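Local structure of 2'-deoxycytidine 5'-triphosphate deaminase (Agrobacterium tumefaciens, 2R9Q) at residues Y52-S57 with G89-V94; T116-I121 with V314-S319; T152-V157 with H223-V228. The protein probably deaminates dCTP by hydrolysis to give dUTP and ammonia, a step on the route to thymidine nucleotides. All coordinates share one frame; numbering follows the deposited sequence.

Interaction 1 (Y52-S57 with G89-V94)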
loop_
_atom_site.group_PDB
_atom_site.type_symbol
_atom_site.label_atom_id
_atom_site.label_comp_id
_atom_site.label_asym_id
_atom_site.label_seq_id
_atom_site.Cartn_x
_atom_site.Cartn_y
_atom_site.Cartn_z
ATOM N N TYR B 52 -0.548 -20.194 -16.183
ATOM C CA TYR B 52 0.147 -20.686 -15.030
ATOM C C TYR B 52 0.393 -19.556 -14.059
ATOM O O TYR B 52 1.031 -18.565 -14.385
ATOM C CB TYR B 52 1.460 -21.328 -15.422
ATOM C CG TYR B 52 1.338 -22.519 -16.319
ATOM C CD1 TYR B 52 0.866 -23.736 -15.837
ATOM C CD2 TYR B 52 1.686 -22.431 -17.667
ATOM C CE1 TYR B 52 0.787 -24.845 -16.672
ATOM C CE2 TYR B 52 1.607 -23.514 -18.492
ATOM C CZ TYR B 52 1.162 -24.731 -17.997
ATOM O OH TYR B 52 1.069 -25.809 -18.868
ATOM N N ARG B 53 -0.174 -19.709 -12.877
ATOM C CA ARG B 53 -0.010 -18.763 -11.834
ATOM C C ARG B 53 1.321 -19.060 -11.137
ATOM O O ARG B 53 1.614 -20.186 -10.788
ATOM C CB ARG B 53 -1.184 -18.775 -10.880
ATOM C CG ARG B 53 -1.128 -17.596 -9.928
ATOM C CD ARG B 53 -1.241 -18.021 -8.560
ATOM N NE ARG B 53 -1.381 -16.891 -7.641
ATOM C CZ ARG B 53 -0.507 -16.576 -6.694
ATOM N NH1 ARG B 53 0.618 -17.254 -6.536
ATOM N NH2 ARG B 53 -0.756 -15.568 -5.906
ATOM N N VAL B 54 2.160 -18.036 -11.062
ATOM C CA VAL B 54 3.511 -18.178 -10.527
ATOM C C VAL B 54 3.715 -17.234 -9.343
ATOM O O VAL B 54 2.992 -16.273 -9.144
ATOM C CB VAL B 54 4.650 -18.083 -11.646
ATOM C CG1 VAL B 54 4.468 -19.208 -12.682
ATOM C CG2 VAL B 54 4.748 -16.689 -12.312
ATOM N N ARG B 55 4.664 -17.613 -8.519
ATOM C CA ARG B 55 5.088 -16.880 -7.335
ATOM C C ARG B 55 5.928 -15.677 -7.777
ATOM O O ARG B 55 5.841 -14.617 -7.210
ATOM C CB ARG B 55 5.855 -17.875 -6.436
ATOM C CG ARG B 55 6.804 -17.367 -5.375
ATOM C CD ARG B 55 6.059 -17.203 -4.104
ATOM N NE ARG B 55 6.878 -16.968 -2.932
ATOM C CZ ARG B 55 7.609 -17.903 -2.311
ATOM N NH1 ARG B 55 7.690 -19.148 -2.773
ATOM N NH2 ARG B 55 8.278 -17.576 -1.208
ATOM N N ALA B 56 6.708 -15.854 -8.833
ATOM C CA ALA B 56 7.535 -14.788 -9.355
ATOM C C ALA B 56 7.853 -14.963 -10.833
ATOM O O ALA B 56 7.924 -16.070 -11.327
ATOM C CB ALA B 56 8.840 -14.693 -8.532
ATOM N N SER B 57 8.037 -13.837 -11.508
ATOM C CA SER B 57 8.734 -13.747 -12.786
ATOM C C SER B 57 10.204 -14.237 -12.727
ATOM O O SER B 57 10.876 -14.142 -11.714
ATOM C CB SER B 57 8.706 -12.286 -13.260
ATOM O OG SER B 57 9.474 -12.087 -14.429
ATOM N N GLY B 89 -1.422 -7.595 -8.884
ATOM C CA GLY B 89 -0.311 -8.001 -8.032
ATOM C C GLY B 89 0.087 -9.441 -8.218
ATOM O O GLY B 89 0.955 -9.935 -7.514
ATOM N N CYS B 90 -0.562 -10.132 -9.144
ATOM C CA CYS B 90 -0.374 -11.578 -9.345
ATOM C C CYS B 90 0.271 -11.788 -10.674
ATOM O O CYS B 90 0.036 -11.007 -11.568
ATOM C CB CYS B 90 -1.701 -12.344 -9.274
ATOM S SG CYS B 90 -2.439 -12.313 -7.659
ATOM N N VAL B 91 1.083 -12.847 -10.771
ATOM C CA VAL B 91 1.904 -13.109 -11.940
ATOM C C VAL B 91 1.443 -14.419 -12.574
ATOM O O VAL B 91 1.245 -15.432 -11.904
ATOM C CB VAL B 91 3.441 -13.091 -11.597
ATOM C CG1 VAL B 91 4.299 -13.140 -12.838
ATOM C CG2 VAL B 91 3.797 -11.878 -10.748
ATOM N N TYR B 92 1.214 -14.352 -13.872
ATOM C CA TYR B 92 0.756 -15.484 -14.670
ATOM C C TYR B 92 1.635 -15.653 -15.885
ATOM O O TYR B 92 2.022 -14.677 -16.503
ATOM C CB TYR B 92 -0.711 -15.290 -15.120
ATOM C CG TYR B 92 -1.687 -14.977 -14.007
ATOM C CD1 TYR B 92 -2.331 -15.988 -13.312
ATOM C CD2 TYR B 92 -1.957 -13.672 -13.657
ATOM C CE1 TYR B 92 -3.218 -15.704 -12.301
ATOM C CE2 TYR B 92 -2.837 -13.364 -12.650
ATOM C CZ TYR B 92 -3.475 -14.378 -11.969
ATOM O OH TYR B 92 -4.358 -14.039 -10.974
ATOM N N ILE B 93 1.993 -16.887 -16.203
ATOM C CA ILE B 93 2.662 -17.213 -17.474
ATOM C C ILE B 93 1.663 -17.948 -18.363
ATOM O O ILE B 93 0.951 -18.843 -17.909
ATOM C CB ILE B 93 3.966 -18.060 -17.308
ATOM C CG1 ILE B 93 4.828 -17.559 -16.137
ATOM C CG2 ILE B 93 4.790 -18.068 -18.594
ATOM C CD1 ILE B 93 5.389 -16.239 -16.309
ATOM N N VAL B 94 1.594 -17.513 -19.623
ATOM C CA VAL B 94 0.632 -18.009 -20.603
ATOM C C VAL B 94 1.333 -18.390 -21.910
ATOM O O VAL B 94 1.880 -17.516 -22.596
ATOM C CB VAL B 94 -0.491 -16.992 -20.849
ATOM C CG1 VAL B 94 -1.481 -17.536 -21.840
ATOM C CG2 VAL B 94 -1.160 -16.659 -19.546
HETATM O O HOH W 1 1.530 -14.376 -8.170
#
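Tyr52 and Ile93 form a hydrogen-bonded pair between the antiparallel strands 50-54 and 91-101, in an antiparallel sheet of the N-terminal, dUTPase-like domain, and this pair carries the strongest polar interactions of the contact. Tyr52 N donates to Ile93 O at 2.7 Å, and Ile93 N returns a bond of 2.7 Å to Tyr52 O. Two residues on, Val54 N reaches Val91 O at 2.9 Å in an almost straight bond (177° at the hydrogen). A water bridges the neighbouring backbone atoms, donating to Val54 O at 2.6 Å and accepting from Val91 N at 3.1 Å.

The non-hydrogen-bonded pair Arg53 and Tyr92 occupies one sheet face. With CG anti to the backbone N (chi1 -169°), Arg53 lays CG 3.7 Å from CE1 of Tyr92, while its guanidinium stands almost perpendicular to the phenol ring. The bridging water sits over the centre of one guanidinium face, and Arg53 NE forms a salt bridge with Glu87 of the third subunit, so this face of the sheet meets the tetramer interface. Tyr92 OH is hydrogen-bonded to Glu87 N of its own chain.

On the face shared by Tyr52, Val54, Val91 and Ile93 the contact between the segments is apolar at Val54, which divides its branches between two neighbours: CG2 packs 3.6 Å from Val91 CG1, and CG1 lies 3.8 Å from Ile93 CG1.

Interaction 2 (T116-I121 with V314-S319)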
loop_
_atom_site.group_PDB
_atom_site.type_symbol
_atom_site.label_atom_id
_atom_site.label_comp_id
_atom_site.label_asym_id
_atom_site.label_seq_id
_atom_site.Cartn_x
_atom_site.Cartn_y
_atom_site.Cartn_z
ATOM N N THR B 116 -3.537 -2.376 -24.024
ATOM C CA THR B 116 -2.992 -3.098 -22.883
ATOM C C THR B 116 -2.440 -2.116 -21.879
ATOM O O THR B 116 -2.653 -2.277 -20.695
ATOM C CB THR B 116 -1.953 -4.166 -23.317
ATOM O OG1 THR B 116 -2.603 -5.104 -24.164
ATOM C CG2 THR B 116 -1.341 -4.948 -22.121
ATOM N N GLY B 117 -1.755 -1.086 -22.360
ATOM C CA GLY B 117 -1.220 -0.076 -21.498
ATOM C C GLY B 117 -2.285 0.757 -20.818
ATOM O O GLY B 117 -2.118 1.147 -19.673
ATOM N N ARG B 118 -3.390 1.028 -21.518
ATOM C CA ARG B 118 -4.468 1.821 -20.938
ATOM C C ARG B 118 -5.128 1.123 -19.749
ATOM O O ARG B 118 -5.826 1.775 -18.968
ATOM C CB ARG B 118 -5.565 2.145 -21.944
ATOM C CG ARG B 118 -5.170 2.687 -23.281
ATOM C CD ARG B 118 -4.587 4.075 -23.294
ATOM N NE ARG B 118 -3.931 4.281 -24.594
ATOM C CZ ARG B 118 -4.487 4.818 -25.669
ATOM N NH1 ARG B 118 -5.710 5.316 -25.640
ATOM N NH2 ARG B 118 -3.788 4.883 -26.784
ATOM N N LEU B 119 -4.928 -0.190 -19.622
ATOM C CA LEU B 119 -5.464 -0.944 -18.529
ATOM C C LEU B 119 -4.387 -1.280 -17.525
ATOM O O LEU B 119 -4.629 -2.085 -16.631
ATOM C CB LEU B 119 -6.093 -2.233 -19.018
ATOM C CG LEU B 119 -7.545 -2.302 -19.484
ATOM C CD1 LEU B 119 -8.016 -1.033 -20.126
ATOM C CD2 LEU B 119 -7.707 -3.494 -20.433
ATOM N N ASP B 120 -3.205 -0.698 -17.702
ATOM C CA ASP B 120 -2.081 -0.839 -16.771
ATOM C C ASP B 120 -1.712 -2.306 -16.521
ATOM O O ASP B 120 -1.508 -2.701 -15.380
ATOM C CB ASP B 120 -2.437 -0.113 -15.456
ATOM C CG ASP B 120 -1.231 0.262 -14.594
ATOM O OD1 ASP B 120 -0.103 0.550 -15.080
ATOM O OD2 ASP B 120 -1.458 0.312 -13.381
ATOM N N ILE B 121 -1.653 -3.103 -17.590
ATOM C CA ILE B 121 -1.313 -4.530 -17.489
ATOM C C ILE B 121 0.151 -4.692 -17.862
ATOM O O ILE B 121 0.532 -4.389 -18.966
ATOM C CB ILE B 121 -2.175 -5.467 -18.367
ATOM C CG1 ILE B 121 -3.675 -5.209 -18.133
ATOM C CG2 ILE B 121 -1.782 -6.938 -18.105
ATOM C CD1 ILE B 121 -4.662 -5.716 -19.266
ATOM N N VAL B 314 -1.015 9.301 -26.979
ATOM C CA VAL B 314 -1.557 9.092 -25.645
ATOM C C VAL B 314 -0.508 8.317 -24.875
ATOM O O VAL B 314 -0.019 7.339 -25.365
ATOM C CB VAL B 314 -2.843 8.296 -25.680
ATOM C CG1 VAL B 314 -3.405 8.126 -24.278
ATOM C CG2 VAL B 314 -3.819 8.937 -26.629
ATOM N N LEU B 315 -0.153 8.798 -23.686
ATOM C CA LEU B 315 0.991 8.299 -22.917
ATOM C C LEU B 315 0.542 7.802 -21.544
ATOM O O LEU B 315 -0.258 8.445 -20.880
ATOM C CB LEU B 315 2.022 9.433 -22.711
ATOM C CG LEU B 315 2.549 10.161 -23.962
ATOM C CD1 LEU B 315 2.930 11.627 -23.642
ATOM C CD2 LEU B 315 3.707 9.421 -24.645
ATOM N N GLU B 316 1.059 6.655 -21.122
ATOM C CA GLU B 316 0.887 6.230 -19.741
ATOM C C GLU B 316 2.137 6.623 -18.950
ATOM O O GLU B 316 3.221 6.135 -19.201
ATOM C CB GLU B 316 0.551 4.731 -19.599
ATOM C CG GLU B 316 -0.782 4.293 -20.247
ATOM C CD GLU B 316 -0.643 4.077 -21.735
ATOM O OE1 GLU B 316 0.329 3.407 -22.133
ATOM O OE2 GLU B 316 -1.477 4.599 -22.507
ATOM N N VAL B 317 1.952 7.516 -17.995
ATOM C CA VAL B 317 3.025 8.047 -17.186
ATOM C C VAL B 317 2.821 7.624 -15.734
ATOM O O VAL B 317 1.707 7.671 -15.192
ATOM C CB VAL B 317 3.080 9.601 -17.317
ATOM C CG1 VAL B 317 4.093 10.209 -16.398
ATOM C CG2 VAL B 317 3.273 10.013 -18.756
ATOM N N ARG B 318 3.907 7.154 -15.147
ATOM C CA ARG B 318 3.990 6.819 -13.745
ATOM C C ARG B 318 5.257 7.438 -13.151
ATOM O O ARG B 318 6.304 7.493 -13.789
ATOM C CB ARG B 318 4.071 5.310 -13.549
ATOM C CG ARG B 318 2.810 4.502 -13.783
ATOM C CD ARG B 318 3.172 2.992 -13.584
ATOM N NE ARG B 318 2.082 2.143 -13.097
ATOM C CZ ARG B 318 1.657 2.074 -11.827
ATOM N NH1 ARG B 318 0.663 1.253 -11.530
ATOM N NH2 ARG B 318 2.196 2.825 -10.863
ATOM N N SER B 319 5.137 7.914 -11.919
ATOM C CA SER B 319 6.293 8.335 -11.152
ATOM C C SER B 319 6.835 7.139 -10.387
ATOM O O SER B 319 6.096 6.215 -10.003
ATOM C CB SER B 319 5.963 9.466 -10.180
ATOM O OG SER B 319 5.191 8.963 -9.144
#
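Two salt bridges, Arg118 with Glu316 and Asp120 with Arg318, join helix 114-118 and the turn after it, in the N-terminal domain, to strand 311-319 of the C-terminal domain. Asp120 and Arg318 meet tip to tip with their flat groups nearly coplanar. Arg318 NH1 gives the shorter bond, 3.0 Å to the syn lone pair of Asp120 OD2, while Arg318 NE adds a weak one of 3.4 Å to Asp120 OD1. Both oxygens have further partners, Tyr293 OH at OD1 and, probably, Thr152 OG1 at OD2, which would fix the rotation of the carboxylate.

In the second bridge Arg118 NE lies 3.2 Å from Glu316 OE2, the two side chains crossing at about a right angle. Val314 CG1 covers one face of the Arg118 guanidinium, 3.7 Å above its centre, while NH1 makes two hydrogen bonds to the backbone of the bound peptide. Glu316 is bent at chi2 (81°), which brings CD alongside the backbone of Gly117. There Glu316 OE1 lies 3.9 Å from Gly117 CA, where a CB would clash with it.

Helix 114-118 carries the sequence Ser-Ser-Thr-Gly-Arg, which matches the Ser-Ser-x-x-Arg pattern of dCTP deaminases; in relatives this belongs to the nucleotide site, and a like role here is probable. The arrangement is that of two dUTPase-like domains joined in one chain, with such a motif facing a strand of the partner domain.

Interaction 3 (T152-V157 with H223-V228); sequences TFPIVV and HHTAVV
Ile155 and Val228 pair in parallel, the backbone bonds running from Val228 N to Pro154 O at 2.7 Å and from Val156 N to Val228 O at 2.8 Å. In the second of these Val156 N stands well above the plane of its acceptor carbonyl, 48° out of it. Val228 is therefore gripped at both its N-H and its C=O.

Its side chain turns to the same sheet face as that of Ile155: Val228 CG2 approaches Phe153 CB at 4.0 Å, and Val228 CB faces CG2 of Ile155. Beside this, Val227 CG2 and Val156 CG1 touch at 3.8 Å, and Pro154 CG lies near Val227 CG1. The bridge joins the two dUTPase-like domains into one small mixed sheet, in which strand 155-157 is flanked by the antiparallel strand 84-86 and the parallel strand 228-229. Arg53 of the third subunit packs against both Pro154 and Val227.

Further back the two segments diverge and a water fills the role of direct bonds, donating to Thr152 O at 3.1 Å and to Thr225 OG1 while accepting from Thr225 N. With OG1 between the backbone N and the carbonyl carbon (chi1 68°), Thr225 can also donate to Ala226 O at 2.7 Å. The same hydroxyl meets the Phe153 ring at its edge, 3.6 Å from CD1, and Thr225 CG2 lies at that ring's edge in plane; Trp242 adds an edge-to-face contact with Phe153. Thr152 CG2 also comes within 4.3 Å of His223 CD2.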
loop_
_atom_site.group_PDB
_atom_site.type_symbol
_atom_site.label_atom_id
_atom_site.label_comp_id
_atom_site.label_asym_id
_atom_site.label_seq_id
_atom_site.Cartn_x
_atom_site.Cartn_y
_atom_site.Cartn_z
ATOM N N THR B 152 -3.464 -2.270 -12.008
ATOM C CA THR B 152 -4.538 -1.450 -11.435
ATOM C C THR B 152 -5.888 -2.099 -11.491
ATOM O O THR B 152 -6.603 -2.045 -10.534
ATOM C CB THR B 152 -4.642 -0.081 -12.108
ATOM O OG1 THR B 152 -3.378 0.571 -12.021
ATOM C CG2 THR B 152 -5.747 0.809 -11.450
ATOM N N PHE B 153 -6.252 -2.646 -12.650
ATOM C CA PHE B 153 -7.541 -3.277 -12.840
ATOM C C PHE B 153 -7.397 -4.772 -12.910
ATOM O O PHE B 153 -6.543 -5.296 -13.656
ATOM C CB PHE B 153 -8.263 -2.813 -14.144
ATOM C CG PHE B 153 -8.259 -1.327 -14.371
ATOM C CD1 PHE B 153 -8.986 -0.498 -13.584
ATOM C CD2 PHE B 153 -7.566 -0.779 -15.420
ATOM C CE1 PHE B 153 -8.966 0.834 -13.790
ATOM C CE2 PHE B 153 -7.542 0.550 -15.614
ATOM C CZ PHE B 153 -8.246 1.349 -14.792
ATOM N N PRO B 154 -8.265 -5.486 -12.174
ATOM C CA PRO B 154 -8.324 -6.906 -12.454
ATOM C C PRO B 154 -8.954 -7.141 -13.839
ATOM O O PRO B 154 -9.818 -6.353 -14.297
ATOM C CB PRO B 154 -9.181 -7.427 -11.324
ATOM C CG PRO B 154 -10.073 -6.256 -10.940
ATOM C CD PRO B 154 -9.183 -5.093 -11.084
ATOM N N ILE B 155 -8.496 -8.171 -14.524
ATOM C CA ILE B 155 -8.884 -8.396 -15.915
ATOM C C ILE B 155 -9.429 -9.783 -16.149
ATOM O O ILE B 155 -9.128 -10.691 -15.411
ATOM C CB ILE B 155 -7.773 -8.024 -16.901
ATOM C CG1 ILE B 155 -6.541 -8.914 -16.754
ATOM C CG2 ILE B 155 -7.440 -6.523 -16.792
ATOM C CD1 ILE B 155 -5.578 -8.869 -17.950
ATOM N N VAL B 156 -10.291 -9.924 -17.153
ATOM C CA VAL B 156 -10.658 -11.253 -17.661
ATOM C C VAL B 156 -10.059 -11.493 -19.053
ATOM O O VAL B 156 -10.162 -10.648 -19.945
ATOM C CB VAL B 156 -12.220 -11.605 -17.559
ATOM C CG1 VAL B 156 -13.068 -10.361 -17.572
ATOM C CG2 VAL B 156 -12.652 -12.564 -18.664
ATOM N N VAL B 157 -9.424 -12.655 -19.183
ATOM C CA VAL B 157 -8.767 -13.130 -20.404
ATOM C C VAL B 157 -9.195 -14.543 -20.737
ATOM O O VAL B 157 -9.696 -15.266 -19.895
ATOM C CB VAL B 157 -7.192 -13.057 -20.336
ATOM C CG1 VAL B 157 -6.745 -11.658 -19.922
ATOM C CG2 VAL B 157 -6.582 -14.180 -19.448
ATOM N N HIS B 223 -9.619 2.201 -8.160
ATOM C CA HIS B 223 -9.303 0.974 -7.416
ATOM C C HIS B 223 -10.560 0.199 -7.025
ATOM O O HIS B 223 -11.651 0.701 -7.031
ATOM C CB HIS B 223 -8.440 1.308 -6.222
ATOM C CG HIS B 223 -7.180 2.031 -6.584
ATOM N ND1 HIS B 223 -6.957 3.352 -6.261
ATOM C CD2 HIS B 223 -6.088 1.623 -7.275
ATOM C CE1 HIS B 223 -5.776 3.722 -6.723
ATOM N NE2 HIS B 223 -5.228 2.691 -7.342
ATOM N N HIS B 224 -10.431 -1.067 -6.758
ATOM C CA HIS B 224 -11.641 -1.881 -6.450
ATOM C C HIS B 224 -12.773 -1.830 -7.505
ATOM O O HIS B 224 -13.979 -1.928 -7.174
ATOM C CB HIS B 224 -12.150 -1.546 -5.049
ATOM C CG HIS B 224 -11.115 -1.748 -3.989
ATOM N ND1 HIS B 224 -10.812 -2.991 -3.472
ATOM C CD2 HIS B 224 -10.275 -0.875 -3.393
ATOM C CE1 HIS B 224 -9.851 -2.869 -2.572
ATOM N NE2 HIS B 224 -9.509 -1.593 -2.500
ATOM N N THR B 225 -12.352 -1.764 -8.767
ATOM C CA THR B 225 -13.246 -1.731 -9.880
ATOM C C THR B 225 -13.800 -3.123 -10.104
ATOM O O THR B 225 -13.379 -4.078 -9.479
ATOM C CB THR B 225 -12.529 -1.206 -11.196
ATOM O OG1 THR B 225 -11.542 -2.152 -11.644
ATOM C CG2 THR B 225 -11.880 0.210 -11.018
ATOM N N ALA B 226 -14.774 -3.220 -10.995
ATOM C CA ALA B 226 -15.165 -4.490 -11.599
ATOM C C ALA B 226 -13.979 -5.008 -12.421
ATOM O O ALA B 226 -12.951 -4.325 -12.563
ATOM C CB ALA B 226 -16.445 -4.306 -12.466
ATOM N N VAL B 227 -14.108 -6.232 -12.940
ATOM C CA VAL B 227 -13.060 -6.857 -13.727
ATOM C C VAL B 227 -13.176 -6.322 -15.151
ATOM O O VAL B 227 -14.264 -6.067 -15.594
ATOM C CB VAL B 227 -13.138 -8.412 -13.679
ATOM C CG1 VAL B 227 -13.038 -8.893 -12.257
ATOM C CG2 VAL B 227 -14.435 -8.908 -14.322
ATOM N N VAL B 228 -12.061 -6.098 -15.834
ATOM C CA VAL B 228 -12.117 -5.666 -17.204
ATOM C C VAL B 228 -11.922 -6.822 -18.154
ATOM O O VAL B 228 -10.872 -7.421 -18.140
ATOM C CB VAL B 228 -11.079 -4.585 -17.553
ATOM C CG1 VAL B 228 -11.229 -4.207 -19.036
ATOM C CG2 VAL B 228 -11.251 -3.390 -16.680
HETATM O O HOH W 2 -9.624 -2.029 -9.950
#

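Overall arrangement
All three contacts are largely buried, but they use different chemistry. Interaction 2, closest to the centre of the chain, relies on charged side chains, whereas interactions 1 and 3 lie farther out and rest on backbone bonds, apolar packing and a bridging water each. Interaction 1 stays within the N-terminal domain; interactions 2 and 3 both join that domain to the C-terminal one, by salt bridges and by a parallel strand pairing. These two touch: Leu119 packs on Phe153 and Val228, and Ile121 on Ile155. Interaction 1 touches neither, its nearest atoms being about 6 Å from interaction 3, yet interactions 1 and 3 both meet the third subunit.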